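Local coordinates for protein iota-carrageenase (Alteromonas sp., PDB 1H80) that hydrolyses the beta-1,4 linkages of iota-carrageenan, a sulfated galactan of red algal cell walls, with inversion of anomeric configuration, at residues Q18-D23 with S50-G55; R44-I49 with S74-R79; R128-A133 with K154-S159; I150-T155 with I182-A187; G349-F354 with Y419-F424. All coordinates share one frame; numbering follows the deposited sequence.

Interaction 1. Residues Q18-D23 with S50-G55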
# COMPACT_ATOMS: atom_id res chain seq x y z
N GLN A 18 -4.92 11.25 -30.48
CA GLN A 18 -3.54 10.83 -30.33
C GLN A 18 -2.86 10.83 -31.68
O GLN A 18 -3.52 10.83 -32.72
CB GLN A 18 -3.48 9.43 -29.73
CG GLN A 18 -4.13 9.34 -28.36
CD GLN A 18 -3.73 8.07 -27.63
OE1 GLN A 18 -3.94 6.97 -28.12
NE2 GLN A 18 -3.16 8.23 -26.44
N ASP A 19 -1.53 10.82 -31.67
CA ASP A 19 -0.78 10.82 -32.91
C ASP A 19 -0.42 9.43 -33.42
O ASP A 19 -0.42 9.20 -34.63
CB ASP A 19 0.50 11.64 -32.75
CG ASP A 19 0.22 13.13 -32.65
OD1 ASP A 19 -0.80 13.58 -33.21
OD2 ASP A 19 1.03 13.85 -32.04
N VAL A 20 -0.14 8.50 -32.52
CA VAL A 20 0.25 7.16 -32.93
C VAL A 20 -0.27 6.01 -32.07
O VAL A 20 -0.73 6.21 -30.95
CB VAL A 20 1.79 7.01 -32.96
CG1 VAL A 20 2.39 7.99 -33.95
CG2 VAL A 20 2.37 7.24 -31.56
N ASN A 21 -0.20 4.82 -32.64
CA ASN A 21 -0.58 3.57 -31.98
C ASN A 21 0.53 2.61 -32.38
O ASN A 21 0.64 2.24 -33.56
CB ASN A 21 -1.93 3.03 -32.48
CG ASN A 21 -3.13 3.62 -31.75
OD1 ASN A 21 -4.24 3.09 -31.85
ND2 ASN A 21 -2.93 4.71 -31.02
N TYR A 22 1.37 2.22 -31.43
CA TYR A 22 2.48 1.31 -31.70
C TYR A 22 2.31 -0.02 -30.97
O TYR A 22 1.58 -0.11 -29.99
CB TYR A 22 3.82 1.91 -31.27
CG TYR A 22 4.28 3.12 -32.03
CD1 TYR A 22 4.11 3.22 -33.41
CD2 TYR A 22 4.95 4.15 -31.37
CE1 TYR A 22 4.60 4.32 -34.12
CE2 TYR A 22 5.45 5.25 -32.07
CZ TYR A 22 5.27 5.33 -33.44
OH TYR A 22 5.78 6.41 -34.12
N ASP A 23 3.01 -1.03 -31.46
CA ASP A 23 3.00 -2.36 -30.85
C ASP A 23 4.44 -2.60 -30.39
O ASP A 23 5.38 -2.42 -31.15
CB ASP A 23 2.58 -3.41 -31.89
CG ASP A 23 2.54 -4.81 -31.32
OD1 ASP A 23 3.61 -5.36 -30.98
OD2 ASP A 23 1.43 -5.38 -31.21
N SER A 50 6.27 9.60 -26.56
CA SER A 50 6.25 10.86 -25.83
C SER A 50 6.77 12.04 -26.66
O SER A 50 6.47 13.19 -26.36
CB SER A 50 7.06 10.75 -24.54
OG SER A 50 6.79 11.86 -23.70
N ARG A 51 7.54 11.74 -27.70
CA ARG A 51 8.06 12.79 -28.57
C ARG A 51 6.96 13.39 -29.45
O ARG A 51 7.09 14.51 -29.95
CB ARG A 51 9.18 12.25 -29.47
CG ARG A 51 10.52 12.10 -28.77
CD ARG A 51 11.64 11.90 -29.78
NE ARG A 51 11.71 10.54 -30.31
CZ ARG A 51 12.35 9.54 -29.72
NH1 ARG A 51 12.98 9.73 -28.57
NH2 ARG A 51 12.37 8.34 -30.28
N LYS A 52 5.87 12.65 -29.62
CA LYS A 52 4.75 13.13 -30.44
C LYS A 52 3.93 14.13 -29.63
O LYS A 52 3.60 13.89 -28.47
CB LYS A 52 3.85 11.95 -30.85
CG LYS A 52 4.57 10.82 -31.58
CD LYS A 52 5.14 11.28 -32.91
CE LYS A 52 5.82 10.13 -33.64
NZ LYS A 52 6.38 10.55 -34.96
N PRO A 53 3.57 15.27 -30.24
CA PRO A 53 2.78 16.31 -29.58
C PRO A 53 1.53 15.81 -28.85
O PRO A 53 1.26 16.22 -27.72
CB PRO A 53 2.44 17.26 -30.73
CG PRO A 53 3.66 17.17 -31.58
CD PRO A 53 3.93 15.68 -31.62
N ASN A 54 0.78 14.93 -29.50
CA ASN A 54 -0.44 14.40 -28.91
C ASN A 54 -0.26 12.98 -28.37
O ASN A 54 -1.24 12.29 -28.06
CB ASN A 54 -1.56 14.42 -29.95
CG ASN A 54 -1.82 15.82 -30.48
OD1 ASN A 54 -2.33 16.68 -29.77
ND2 ASN A 54 -1.46 16.05 -31.74
N GLY A 55 0.99 12.55 -28.26
CA GLY A 55 1.29 11.23 -27.72
C GLY A 55 0.68 10.06 -28.46
O GLY A 55 0.45 10.12 -29.67
O HOH W 1 -2.05 10.80 -25.87
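Asp-19 meets Asn-54 with both oxygens of its carboxylate. Asn-54 ND2 gives a hydrogen bond to Asp-19 OD1 (2.9 Å) on its syn side, while the backbone N of Asn-54 reaches Asp-19 OD2 at 2.8 Å from above the carboxylate plane. Carboxylate and amide planes stand 76° apart. An acid suits this place because its two oxygens can accept separately. Among backbone bonds, Gly-55 O accepts from Asp-19 N (2.9 Å) and, weakly, from Val-20 N. A water accepts from Gln-18 NE2 and donates to Asn-54 O, while Gln-18 OE1 turns to Thr-57. Van der Waals packing falls to Lys-52: CE lies 4.1 Å from Val-20 CG1 and 3.8 Å from the hydroxyl oxygen Tyr-22 OH, the lysine crossing both side chains at about a right angle. A type I turn from Lys-52 to Gly-55, where glycine accepts a positive phi easily, leads helix 39-50 into strand 56-60, the parallel neighbour of strand 20-23 at the start of the beta-helix.

Interaction 2. Residues R44-I49 with S74-R79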
# COMPACT_ATOMS: atom_id res chain seq x y z
N ARG A 44 12.43 2.55 -25.60
CA ARG A 44 12.45 3.20 -26.91
C ARG A 44 11.02 3.51 -27.36
O ARG A 44 10.78 4.57 -27.94
CB ARG A 44 13.14 2.31 -27.95
CG ARG A 44 14.65 2.30 -27.82
CD ARG A 44 15.33 1.57 -28.98
NE ARG A 44 15.17 0.13 -28.89
CZ ARG A 44 14.41 -0.60 -29.71
NH1 ARG A 44 13.71 -0.01 -30.67
NH2 ARG A 44 14.33 -1.91 -29.55
N ALA A 45 10.10 2.60 -27.08
CA ALA A 45 8.70 2.81 -27.47
C ALA A 45 8.13 4.01 -26.73
O ALA A 45 7.51 4.89 -27.33
CB ALA A 45 7.88 1.56 -27.15
N ILE A 46 8.33 4.03 -25.42
CA ILE A 46 7.86 5.13 -24.59
C ILE A 46 8.44 6.46 -25.07
O ILE A 46 7.73 7.44 -25.23
CB ILE A 46 8.24 4.89 -23.12
CG1 ILE A 46 7.40 3.74 -22.56
CG2 ILE A 46 8.05 6.15 -22.30
CD1 ILE A 46 7.89 3.22 -21.23
N ASN A 47 9.75 6.48 -25.30
CA ASN A 47 10.40 7.71 -25.75
C ASN A 47 9.84 8.19 -27.08
O ASN A 47 9.58 9.38 -27.27
CB ASN A 47 11.91 7.50 -25.87
CG ASN A 47 12.57 7.26 -24.52
OD1 ASN A 47 11.97 7.48 -23.47
ND2 ASN A 47 13.83 6.82 -24.56
N ALA A 48 9.65 7.25 -28.01
CA ALA A 48 9.14 7.59 -29.34
C ALA A 48 7.74 8.18 -29.25
O ALA A 48 7.43 9.18 -29.90
CB ALA A 48 9.12 6.35 -30.21
N ILE A 49 6.89 7.57 -28.43
CA ILE A 49 5.52 8.06 -28.29
C ILE A 49 5.47 9.42 -27.61
O ILE A 49 4.74 10.31 -28.03
CB ILE A 49 4.66 7.05 -27.50
CG1 ILE A 49 4.55 5.75 -28.29
CG2 ILE A 49 3.28 7.65 -27.21
CD1 ILE A 49 3.86 4.63 -27.54
N SER A 74 5.42 11.53 -20.46
CA SER A 74 4.15 12.18 -20.76
C SER A 74 3.47 11.74 -22.04
O SER A 74 4.11 11.44 -23.05
CB SER A 74 4.34 13.70 -20.82
OG SER A 74 4.80 14.20 -19.59
N ASN A 75 2.14 11.72 -21.98
CA ASN A 75 1.28 11.38 -23.09
C ASN A 75 1.49 9.99 -23.66
O ASN A 75 1.27 9.75 -24.85
CB ASN A 75 1.43 12.44 -24.18
CG ASN A 75 1.07 13.82 -23.67
OD1 ASN A 75 -0.03 14.03 -23.16
ND2 ASN A 75 2.00 14.76 -23.80
N VAL A 76 1.89 9.06 -22.80
CA VAL A 76 2.09 7.68 -23.19
C VAL A 76 0.99 6.88 -22.52
O VAL A 76 0.79 6.98 -21.31
CB VAL A 76 3.46 7.15 -22.75
CG1 VAL A 76 3.58 5.67 -23.07
CG2 VAL A 76 4.57 7.93 -23.46
N HIS A 77 0.28 6.09 -23.31
CA HIS A 77 -0.82 5.29 -22.81
C HIS A 77 -0.59 3.86 -23.20
O HIS A 77 -0.71 3.48 -24.36
CB HIS A 77 -2.12 5.86 -23.37
CG HIS A 77 -2.36 7.27 -22.96
ND1 HIS A 77 -2.94 7.60 -21.76
CD2 HIS A 77 -1.95 8.44 -23.52
CE1 HIS A 77 -2.89 8.91 -21.59
NE2 HIS A 77 -2.29 9.44 -22.64
N ILE A 78 -0.23 3.06 -22.20
CA ILE A 78 0.07 1.66 -22.40
C ILE A 78 -1.12 0.76 -22.15
O ILE A 78 -1.81 0.89 -21.14
CB ILE A 78 1.24 1.24 -21.49
CG1 ILE A 78 2.49 2.06 -21.86
CG2 ILE A 78 1.51 -0.25 -21.63
CD1 ILE A 78 3.66 1.86 -20.92
N ARG A 79 -1.37 -0.13 -23.10
CA ARG A 79 -2.46 -1.09 -22.98
C ARG A 79 -1.81 -2.46 -23.08
O ARG A 79 -0.97 -2.70 -23.96
CB ARG A 79 -3.49 -0.88 -24.08
CG ARG A 79 -4.28 0.42 -23.89
CD ARG A 79 -5.04 0.41 -22.57
NE ARG A 79 -5.75 1.66 -22.30
CZ ARG A 79 -5.21 2.76 -21.77
NH1 ARG A 79 -3.92 2.79 -21.43
NH2 ARG A 79 -5.96 3.83 -21.59
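Ile-78, which meets Ile-46 across this contact, gives its backbone O to Arg-79 NH1 at 2.9 Å; the oxygen lies in the guanidinium plane, although the nitrogen stands well above the carbonyl plane. The same NH1 also binds Ser-112. No hydrogen bond joins helix 44-49 to strand 76-79, and the contact is mainly apolar. With Val-76 chi1 at 175° CG1 is anti to the backbone N, and CG2, anti to the carbonyl carbon, is the methyl that meets the helix: it lies 4.0 Å from Ile-49 CG2, 4.1 Å from Ile-46 CG2 and 3.7 Å from the backbone Ile-46 O. Both isoleucines cross the valine at about a right angle, and branched aliphatic side chains suit such a buried seam. Helix 39-50 packs over the first strands of the beta-helix, consistent with the N-terminal cap helix of pectate-lyase-like proteins; the axis of segment 44-49 passes 8.8 Å from that of strand 76-79, their directions 138° apart. Leu-58 of the adjoining strand 56-60 also packs against Ile-49. Ile-46 CD1 comes within 4.5 Å of Ile-78 CD1. Ile-49 CG2 rests 3.7 Å from the backbone O of Asn-75, whose positive phi asparagine tolerates well and whose OD1 binds Asn-110.

Interaction 3. Residues R128-A133 with K154-S159. With NA (sodium ion), chain H.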
# COMPACT_ATOMS: atom_id res chain seq x y z
N ARG A 128 14.72 -13.59 -8.17
CA ARG A 128 15.70 -13.77 -7.11
C ARG A 128 15.87 -12.43 -6.38
O ARG A 128 16.60 -12.33 -5.39
CB ARG A 128 17.04 -14.22 -7.69
N ASP A 129 15.19 -11.41 -6.89
CA ASP A 129 15.24 -10.07 -6.34
C ASP A 129 14.13 -9.90 -5.30
O ASP A 129 12.96 -10.08 -5.62
CB ASP A 129 15.05 -9.05 -7.46
CG ASP A 129 15.48 -7.65 -7.08
OD1 ASP A 129 15.58 -7.35 -5.87
OD2 ASP A 129 15.70 -6.84 -8.00
N LYS A 130 14.49 -9.55 -4.07
CA LYS A 130 13.49 -9.36 -3.03
C LYS A 130 13.08 -7.90 -2.86
O LYS A 130 12.08 -7.60 -2.22
CB LYS A 130 13.99 -9.90 -1.69
CG LYS A 130 15.07 -9.05 -1.05
CD LYS A 130 15.39 -9.54 0.36
CE LYS A 130 16.38 -8.61 1.04
NZ LYS A 130 15.84 -7.22 1.13
N ASN A 131 13.85 -6.99 -3.44
CA ASN A 131 13.56 -5.56 -3.34
C ASN A 131 12.87 -5.09 -4.61
O ASN A 131 13.48 -4.45 -5.46
CB ASN A 131 14.86 -4.79 -3.14
CG ASN A 131 15.64 -5.30 -1.95
OD1 ASN A 131 15.10 -5.38 -0.84
ND2 ASN A 131 16.90 -5.65 -2.16
N LEU A 132 11.59 -5.41 -4.73
CA LEU A 132 10.81 -5.07 -5.91
C LEU A 132 9.48 -4.37 -5.69
O LEU A 132 8.71 -4.75 -4.82
CB LEU A 132 10.52 -6.34 -6.71
CG LEU A 132 11.67 -7.11 -7.37
CD1 LEU A 132 11.17 -8.47 -7.83
CD2 LEU A 132 12.20 -6.30 -8.55
N ALA A 133 9.23 -3.35 -6.50
CA ALA A 133 7.97 -2.63 -6.48
C ALA A 133 7.55 -2.63 -7.94
O ALA A 133 8.41 -2.69 -8.83
CB ALA A 133 8.16 -1.20 -5.98
N LYS A 154 6.30 -12.44 -1.32
CA LYS A 154 6.66 -11.77 -0.09
C LYS A 154 7.89 -10.89 -0.25
O LYS A 154 8.81 -10.92 0.56
CB LYS A 154 6.88 -12.78 1.04
CG LYS A 154 5.61 -13.52 1.44
CD LYS A 154 5.78 -14.21 2.79
CE LYS A 154 4.53 -14.96 3.20
NZ LYS A 154 4.26 -16.11 2.29
N THR A 155 7.89 -10.09 -1.32
CA THR A 155 9.00 -9.19 -1.57
C THR A 155 8.89 -7.96 -0.67
O THR A 155 7.82 -7.67 -0.12
CB THR A 155 9.01 -8.68 -3.02
OG1 THR A 155 7.79 -7.98 -3.29
CG2 THR A 155 9.16 -9.84 -3.99
N ILE A 156 10.00 -7.25 -0.52
CA ILE A 156 10.02 -6.03 0.27
C ILE A 156 9.35 -4.98 -0.61
O ILE A 156 9.32 -5.12 -1.84
CB ILE A 156 11.48 -5.59 0.56
CG1 ILE A 156 12.22 -6.69 1.31
CG2 ILE A 156 11.48 -4.29 1.34
CD1 ILE A 156 11.59 -7.09 2.63
N PHE A 157 8.79 -3.95 0.02
CA PHE A 157 8.11 -2.84 -0.67
C PHE A 157 6.70 -3.13 -1.14
O PHE A 157 6.41 -4.21 -1.64
CB PHE A 157 8.92 -2.38 -1.88
CG PHE A 157 10.26 -1.81 -1.53
CD1 PHE A 157 10.37 -0.59 -0.88
CD2 PHE A 157 11.42 -2.52 -1.82
CE1 PHE A 157 11.61 -0.08 -0.52
CE2 PHE A 157 12.67 -2.02 -1.46
CZ PHE A 157 12.77 -0.80 -0.81
N ALA A 158 5.83 -2.14 -0.96
CA ALA A 158 4.46 -2.26 -1.43
C ALA A 158 4.61 -2.24 -2.95
O ALA A 158 5.58 -1.69 -3.47
CB ALA A 158 3.63 -1.08 -0.96
N SER A 159 3.65 -2.81 -3.66
CA SER A 159 3.72 -2.86 -5.11
C SER A 159 3.61 -1.52 -5.81
O SER A 159 4.26 -1.30 -6.83
CB SER A 159 2.65 -3.80 -5.64
OG SER A 159 2.91 -5.12 -5.20
NA NA H . 7.43 -5.60 -3.17
O HOH W 2 5.32 -6.23 -4.19
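Leu-132 O and Ile-156 O, one from each segment, bind the same sodium ion, at 2.2 Å for the leucine oxygen. This is a metal site in a turn region of the beta-helix, built mostly from main-chain carbonyls. Thr-155 OG1, Phe-157 O and a water complete the shell, and the ion probably offsets the repulsion between Leu-132 O and Ile-156 O, 3.1 Å apart. Threonine suits its place because chi1 of 60° sets OG1 between the backbone N and the carbonyl carbon, facing the ion; the hydroxyl donates to Asp-152. The bound water donates to Ser-159 OG (2.8 Å), which is itself paired with Gln-184. One step out, Ile-156 N binds Lys-130 O at 2.7 Å, nearly along the C=O axis, and sets the spacing of the two segments there. Lys-130 NZ lies beside Ile-156 CG1 and bonds to Asn-131 OD1. The Phe-157 ring has Ile-156 CG2 over one face, toward the rim, and Asn-131 CB in plane at its edge, 3.9 Å from CE2. Farther out, Asp-129, whose OD2 binds His-97, makes an Asx turn in which its OD1 accepts from Asn-131 N at 3.0 Å.

Interaction 4. Residues I150-T155 with I182-A187. With NA (sodium ion), chain H.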
# COMPACT_ATOMS: atom_id res chain seq x y z
N ILE A 150 -0.87 -9.19 -9.37
CA ILE A 150 0.53 -9.25 -9.01
C ILE A 150 0.75 -10.50 -8.19
O ILE A 150 0.22 -10.62 -7.08
CB ILE A 150 0.94 -8.04 -8.16
CG1 ILE A 150 0.62 -6.74 -8.91
CG2 ILE A 150 2.42 -8.12 -7.81
CD1 ILE A 150 0.71 -5.50 -8.04
N ASP A 151 1.49 -11.46 -8.74
CA ASP A 151 1.81 -12.68 -8.03
C ASP A 151 3.11 -12.38 -7.30
O ASP A 151 4.20 -12.51 -7.86
CB ASP A 151 2.00 -13.85 -8.99
CG ASP A 151 0.73 -14.66 -9.19
OD1 ASP A 151 -0.36 -14.19 -8.80
OD2 ASP A 151 0.83 -15.77 -9.75
N ASP A 152 2.98 -11.95 -6.05
CA ASP A 152 4.13 -11.59 -5.23
C ASP A 152 4.75 -12.84 -4.63
O ASP A 152 4.22 -13.94 -4.75
CB ASP A 152 3.67 -10.65 -4.12
CG ASP A 152 4.77 -9.75 -3.60
OD1 ASP A 152 5.96 -10.03 -3.85
OD2 ASP A 152 4.43 -8.75 -2.94
N ASN A 153 5.90 -12.65 -3.99
CA ASN A 153 6.61 -13.73 -3.32
C ASN A 153 7.18 -13.11 -2.06
O ASN A 153 8.37 -13.22 -1.77
CB ASN A 153 7.72 -14.28 -4.21
CG ASN A 153 8.40 -15.48 -3.60
OD1 ASN A 153 7.75 -16.36 -3.04
ND2 ASN A 153 9.72 -15.53 -3.71
N LYS A 154 6.30 -12.44 -1.32
CA LYS A 154 6.66 -11.77 -0.09
C LYS A 154 7.89 -10.89 -0.25
O LYS A 154 8.81 -10.92 0.56
CB LYS A 154 6.88 -12.78 1.04
CG LYS A 154 5.61 -13.52 1.44
CD LYS A 154 5.78 -14.21 2.79
CE LYS A 154 4.53 -14.96 3.20
NZ LYS A 154 4.26 -16.11 2.29
N THR A 155 7.89 -10.09 -1.32
CA THR A 155 9.00 -9.19 -1.57
C THR A 155 8.89 -7.96 -0.67
O THR A 155 7.82 -7.67 -0.12
CB THR A 155 9.01 -8.68 -3.02
OG1 THR A 155 7.79 -7.98 -3.29
CG2 THR A 155 9.16 -9.84 -3.99
N ILE A 182 -6.73 -3.97 -9.12
CA ILE A 182 -5.48 -4.68 -8.95
C ILE A 182 -5.64 -5.67 -7.82
O ILE A 182 -6.28 -5.39 -6.81
CB ILE A 182 -4.33 -3.71 -8.62
CG1 ILE A 182 -4.16 -2.69 -9.75
CG2 ILE A 182 -3.03 -4.50 -8.44
CD1 ILE A 182 -3.18 -1.58 -9.44
N LYS A 183 -5.09 -6.86 -8.03
CA LYS A 183 -5.14 -7.91 -7.02
C LYS A 183 -3.70 -8.33 -6.80
O LYS A 183 -2.96 -8.54 -7.75
CB LYS A 183 -5.95 -9.11 -7.53
CG LYS A 183 -5.79 -10.39 -6.71
CD LYS A 183 -6.26 -10.20 -5.27
CE LYS A 183 -5.98 -11.44 -4.43
NZ LYS A 183 -6.68 -12.65 -4.98
N GLN A 184 -3.31 -8.42 -5.53
CA GLN A 184 -1.96 -8.84 -5.20
C GLN A 184 -2.03 -10.12 -4.38
O GLN A 184 -2.76 -10.19 -3.39
CB GLN A 184 -1.22 -7.77 -4.40
CG GLN A 184 0.22 -8.14 -4.08
CD GLN A 184 1.03 -6.96 -3.61
OE1 GLN A 184 0.78 -5.82 -4.01
NE2 GLN A 184 2.04 -7.21 -2.78
N ASN A 185 -1.27 -11.13 -4.80
CA ASN A 185 -1.24 -12.39 -4.08
C ASN A 185 0.07 -12.56 -3.34
O ASN A 185 1.12 -12.13 -3.80
CB ASN A 185 -1.41 -13.57 -5.04
CG ASN A 185 -2.76 -13.57 -5.72
OD1 ASN A 185 -3.80 -13.55 -5.07
ND2 ASN A 185 -2.75 -13.61 -7.05
N ASN A 186 -0.02 -13.18 -2.17
CA ASN A 186 1.13 -13.48 -1.33
C ASN A 186 2.06 -12.31 -1.02
O ASN A 186 3.26 -12.36 -1.29
CB ASN A 186 1.92 -14.63 -1.97
CG ASN A 186 2.89 -15.28 -1.00
OD1 ASN A 186 2.66 -15.29 0.21
ND2 ASN A 186 3.98 -15.83 -1.53
N ALA A 187 1.51 -11.26 -0.42
CA ALA A 187 2.29 -10.09 -0.04
C ALA A 187 2.91 -10.31 1.34
O ALA A 187 2.38 -11.06 2.16
CB ALA A 187 1.40 -8.86 -0.01
NA NA H . 7.43 -5.60 -3.17
O HOH W 3 4.29 -16.61 -4.11
O HOH W 2 5.32 -6.23 -4.19
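Lys-154 NZ gives a hydrogen bond to Asn-186 OD1 at 2.7 Å, in the carbonyl plane and on a lone pair. The ammonium also binds Trp-462 O and makes a cation-pi contact with the Trp-462 ring, while Asn-186 OD1 receives Arg-464 as well. Asp-151 and Asn-185 lie side by side: ND2 of Asn-185 meets Asp-151 OD1 at 3.0 Å, and the other aspartate oxygen forms a salt bridge with Lys-125. Between the backbones, Ile-150 N binds Lys-183 O and Asn-185 N binds Ile-150 O (2.8 Å), the alternation of parallel strands, which ends with Asp-152 N to Asn-185 O. Lys-154 N to Asn-186 O is a separate bond between the turns that follow. Asp-152 OD1 accepts three bonds, from Thr-155 OG1 on its syn lone pair, from Asn-153 N and from Thr-155 N; with CG anti to the backbone N (chi1 -155°) the acid can gather this turn, an Asx motif. An alanine here would probably leave the sodium-binding hydroxyl of Thr-155 and two backbone N-H groups without their acceptor. Packing follows at the other end, where Ile-150 CD1 touches Ile-182 CG2 at 3.9 Å. Strand 177-185 lies between strands 143-151 and 202-210, all parallel, and strand 143-151 pairs in turn with strands 111-115 and 120-123 of the beta-helix.

Interaction 5. Residues G349-F354 with Y419-F424. With CA (calcium ion), chain E.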
# COMPACT_ATOMS: atom_id res chain seq x y z
N GLY A 349 -7.07 14.68 8.30
CA GLY A 349 -8.14 15.65 8.45
C GLY A 349 -9.46 14.93 8.67
O GLY A 349 -9.59 14.13 9.59
N THR A 350 -10.43 15.23 7.83
CA THR A 350 -11.74 14.60 7.93
C THR A 350 -11.64 13.23 7.26
O THR A 350 -11.42 13.15 6.06
CB THR A 350 -12.81 15.44 7.24
OG1 THR A 350 -12.89 16.72 7.88
CG2 THR A 350 -14.17 14.75 7.32
N VAL A 351 -11.77 12.18 8.06
CA VAL A 351 -11.70 10.82 7.54
C VAL A 351 -12.98 10.07 7.85
O VAL A 351 -13.40 9.98 9.00
CB VAL A 351 -10.53 10.03 8.17
CG1 VAL A 351 -10.55 8.59 7.68
CG2 VAL A 351 -9.21 10.70 7.82
N LYS A 352 -13.61 9.54 6.80
CA LYS A 352 -14.83 8.78 6.95
C LYS A 352 -14.71 7.50 6.14
O LYS A 352 -14.28 7.53 4.99
CB LYS A 352 -16.04 9.59 6.48
CG LYS A 352 -16.30 10.82 7.31
CD LYS A 352 -17.55 11.54 6.86
CE LYS A 352 -17.74 12.84 7.63
NZ LYS A 352 -18.96 13.57 7.20
N VAL A 353 -15.08 6.39 6.77
CA VAL A 353 -15.04 5.08 6.13
C VAL A 353 -16.45 4.50 6.22
O VAL A 353 -16.95 4.24 7.31
CB VAL A 353 -14.06 4.15 6.86
CG1 VAL A 353 -13.99 2.81 6.14
CG2 VAL A 353 -12.68 4.80 6.93
N PHE A 354 -17.09 4.32 5.07
CA PHE A 354 -18.45 3.78 5.02
C PHE A 354 -18.50 2.33 4.57
O PHE A 354 -17.74 1.92 3.69
CB PHE A 354 -19.32 4.60 4.06
CG PHE A 354 -19.37 6.07 4.37
CD1 PHE A 354 -18.34 6.92 3.99
CD2 PHE A 354 -20.47 6.61 5.02
CE1 PHE A 354 -18.40 8.28 4.25
CE2 PHE A 354 -20.55 7.97 5.29
CZ PHE A 354 -19.51 8.82 4.90
N TYR A 419 -6.54 12.35 15.88
CA TYR A 419 -7.35 12.52 14.69
C TYR A 419 -8.39 11.42 14.75
O TYR A 419 -8.21 10.43 15.47
CB TYR A 419 -6.51 12.43 13.41
CG TYR A 419 -5.93 11.07 13.10
CD1 TYR A 419 -4.75 10.63 13.70
CD2 TYR A 419 -6.56 10.22 12.19
CE1 TYR A 419 -4.21 9.37 13.40
CE2 TYR A 419 -6.04 8.97 11.89
CZ TYR A 419 -4.87 8.55 12.49
OH TYR A 419 -4.36 7.31 12.20
N ASP A 420 -9.48 11.58 14.02
CA ASP A 420 -10.53 10.58 14.05
C ASP A 420 -10.86 9.96 12.71
O ASP A 420 -10.99 10.65 11.70
CB ASP A 420 -11.81 11.17 14.64
CG ASP A 420 -11.62 11.72 16.04
OD1 ASP A 420 -10.97 11.04 16.87
OD2 ASP A 420 -12.12 12.82 16.31
N VAL A 421 -10.97 8.65 12.72
CA VAL A 421 -11.34 7.91 11.53
C VAL A 421 -12.74 7.43 11.86
O VAL A 421 -12.92 6.46 12.60
CB VAL A 421 -10.41 6.70 11.30
CG1 VAL A 421 -10.92 5.85 10.14
CG2 VAL A 421 -9.00 7.20 11.00
N LYS A 422 -13.74 8.14 11.36
CA LYS A 422 -15.13 7.80 11.62
C LYS A 422 -15.57 6.65 10.73
O LYS A 422 -15.40 6.70 9.52
CB LYS A 422 -16.03 9.01 11.40
CG LYS A 422 -15.76 10.18 12.34
CD LYS A 422 -16.86 11.24 12.24
CE LYS A 422 -16.73 12.31 13.32
NZ LYS A 422 -16.02 13.54 12.86
N THR A 423 -16.12 5.61 11.34
CA THR A 423 -16.59 4.46 10.59
C THR A 423 -18.11 4.38 10.64
O THR A 423 -18.72 4.70 11.66
CB THR A 423 -15.99 3.15 11.15
OG1 THR A 423 -16.40 2.99 12.51
CG2 THR A 423 -14.48 3.19 11.08
N PHE A 424 -18.71 3.95 9.54
CA PHE A 424 -20.15 3.83 9.45
C PHE A 424 -20.54 2.46 8.91
O PHE A 424 -19.85 1.91 8.05
CB PHE A 424 -20.73 4.91 8.53
CG PHE A 424 -20.38 6.31 8.93
CD1 PHE A 424 -19.13 6.84 8.64
CD2 PHE A 424 -21.31 7.10 9.61
CE1 PHE A 424 -18.81 8.15 9.01
CE2 PHE A 424 -20.99 8.41 9.99
CZ PHE A 424 -19.74 8.93 9.69
CA CA E . -9.16 9.50 17.50
O HOH W 4 -9.34 14.03 12.38
O HOH W 5 -12.23 12.78 10.80
O HOH W 6 -10.66 7.99 16.15
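Strands 351-354 and 421-424 run parallel, axes 4.7 Å apart and 21° askew, with Val-353 N bonded to Lys-422 O, Lys-422 N to Val-351 O and Phe-424 N to Val-353 O. They are neighbouring strands on successive turns of the parallel beta-helix; here Lys-352 is level with Lys-422, Val-353 with Thr-423 and Phe-354 with Phe-424. Phe-354 and Phe-424 form an offset stack, centroids 4.7 Å apart and planes at 12°. Matching chi1 values (both near -57°) set both CG atoms anti to the carbonyl carbon, and nearly equal chi2 values turn the rings alike; Phe-354 CE2 sits over the rim of the Phe-424 face, 3.8 Å from CD1. At its edge the Phe-424 ring has Val-353 O in plane, and CE1 touches Lys-352 CB and CG. An alanine in place of Phe-424 would probably leave that face of Phe-354 without its stacking partner and the lysine methylenes without their ring contact. On the opposite face, compact branched side chains meet, Val-421 CG1 touching Val-351 CG1 (3.7 Å) and Val-353 CG2; Val-351 and Val-421 pack on Phe-251, Val-353 on Val-275. In segment 419-424, Tyr-419 O and Asp-420 OD1 bind a calcium ion completed by Thr-411, Asp-418 and a water. Two further waters bridge the segments near Gly-349 and Asp-420; one accepts from Val-351 N and donates, at 2.6 Å, to Asp-420 O.

Overall arrangement
From the N terminus, interaction 1 closes a largely helical loop between residues 18-23 and 50-55. Interaction 2 opens inside it and ends beyond it, so the two cross; they also touch, Ser-50 OG lying 2.8 Å from Ser-74 O, and together they join helix 39-50 to the first strands of the beta-helix. Interactions 3 and 4 follow in mid-domain, 4 beginning where 3 ends, overlapping at Lys-154 and Thr-155, with the sodium ion and one water common to both; they tie successive turns and their connecting loop. Interaction 5 comes last, closing an excursion of 64 residues on the opposite side of the chain's centre from interactions 3 and 4, its centre about 43 Å from that of interaction 1.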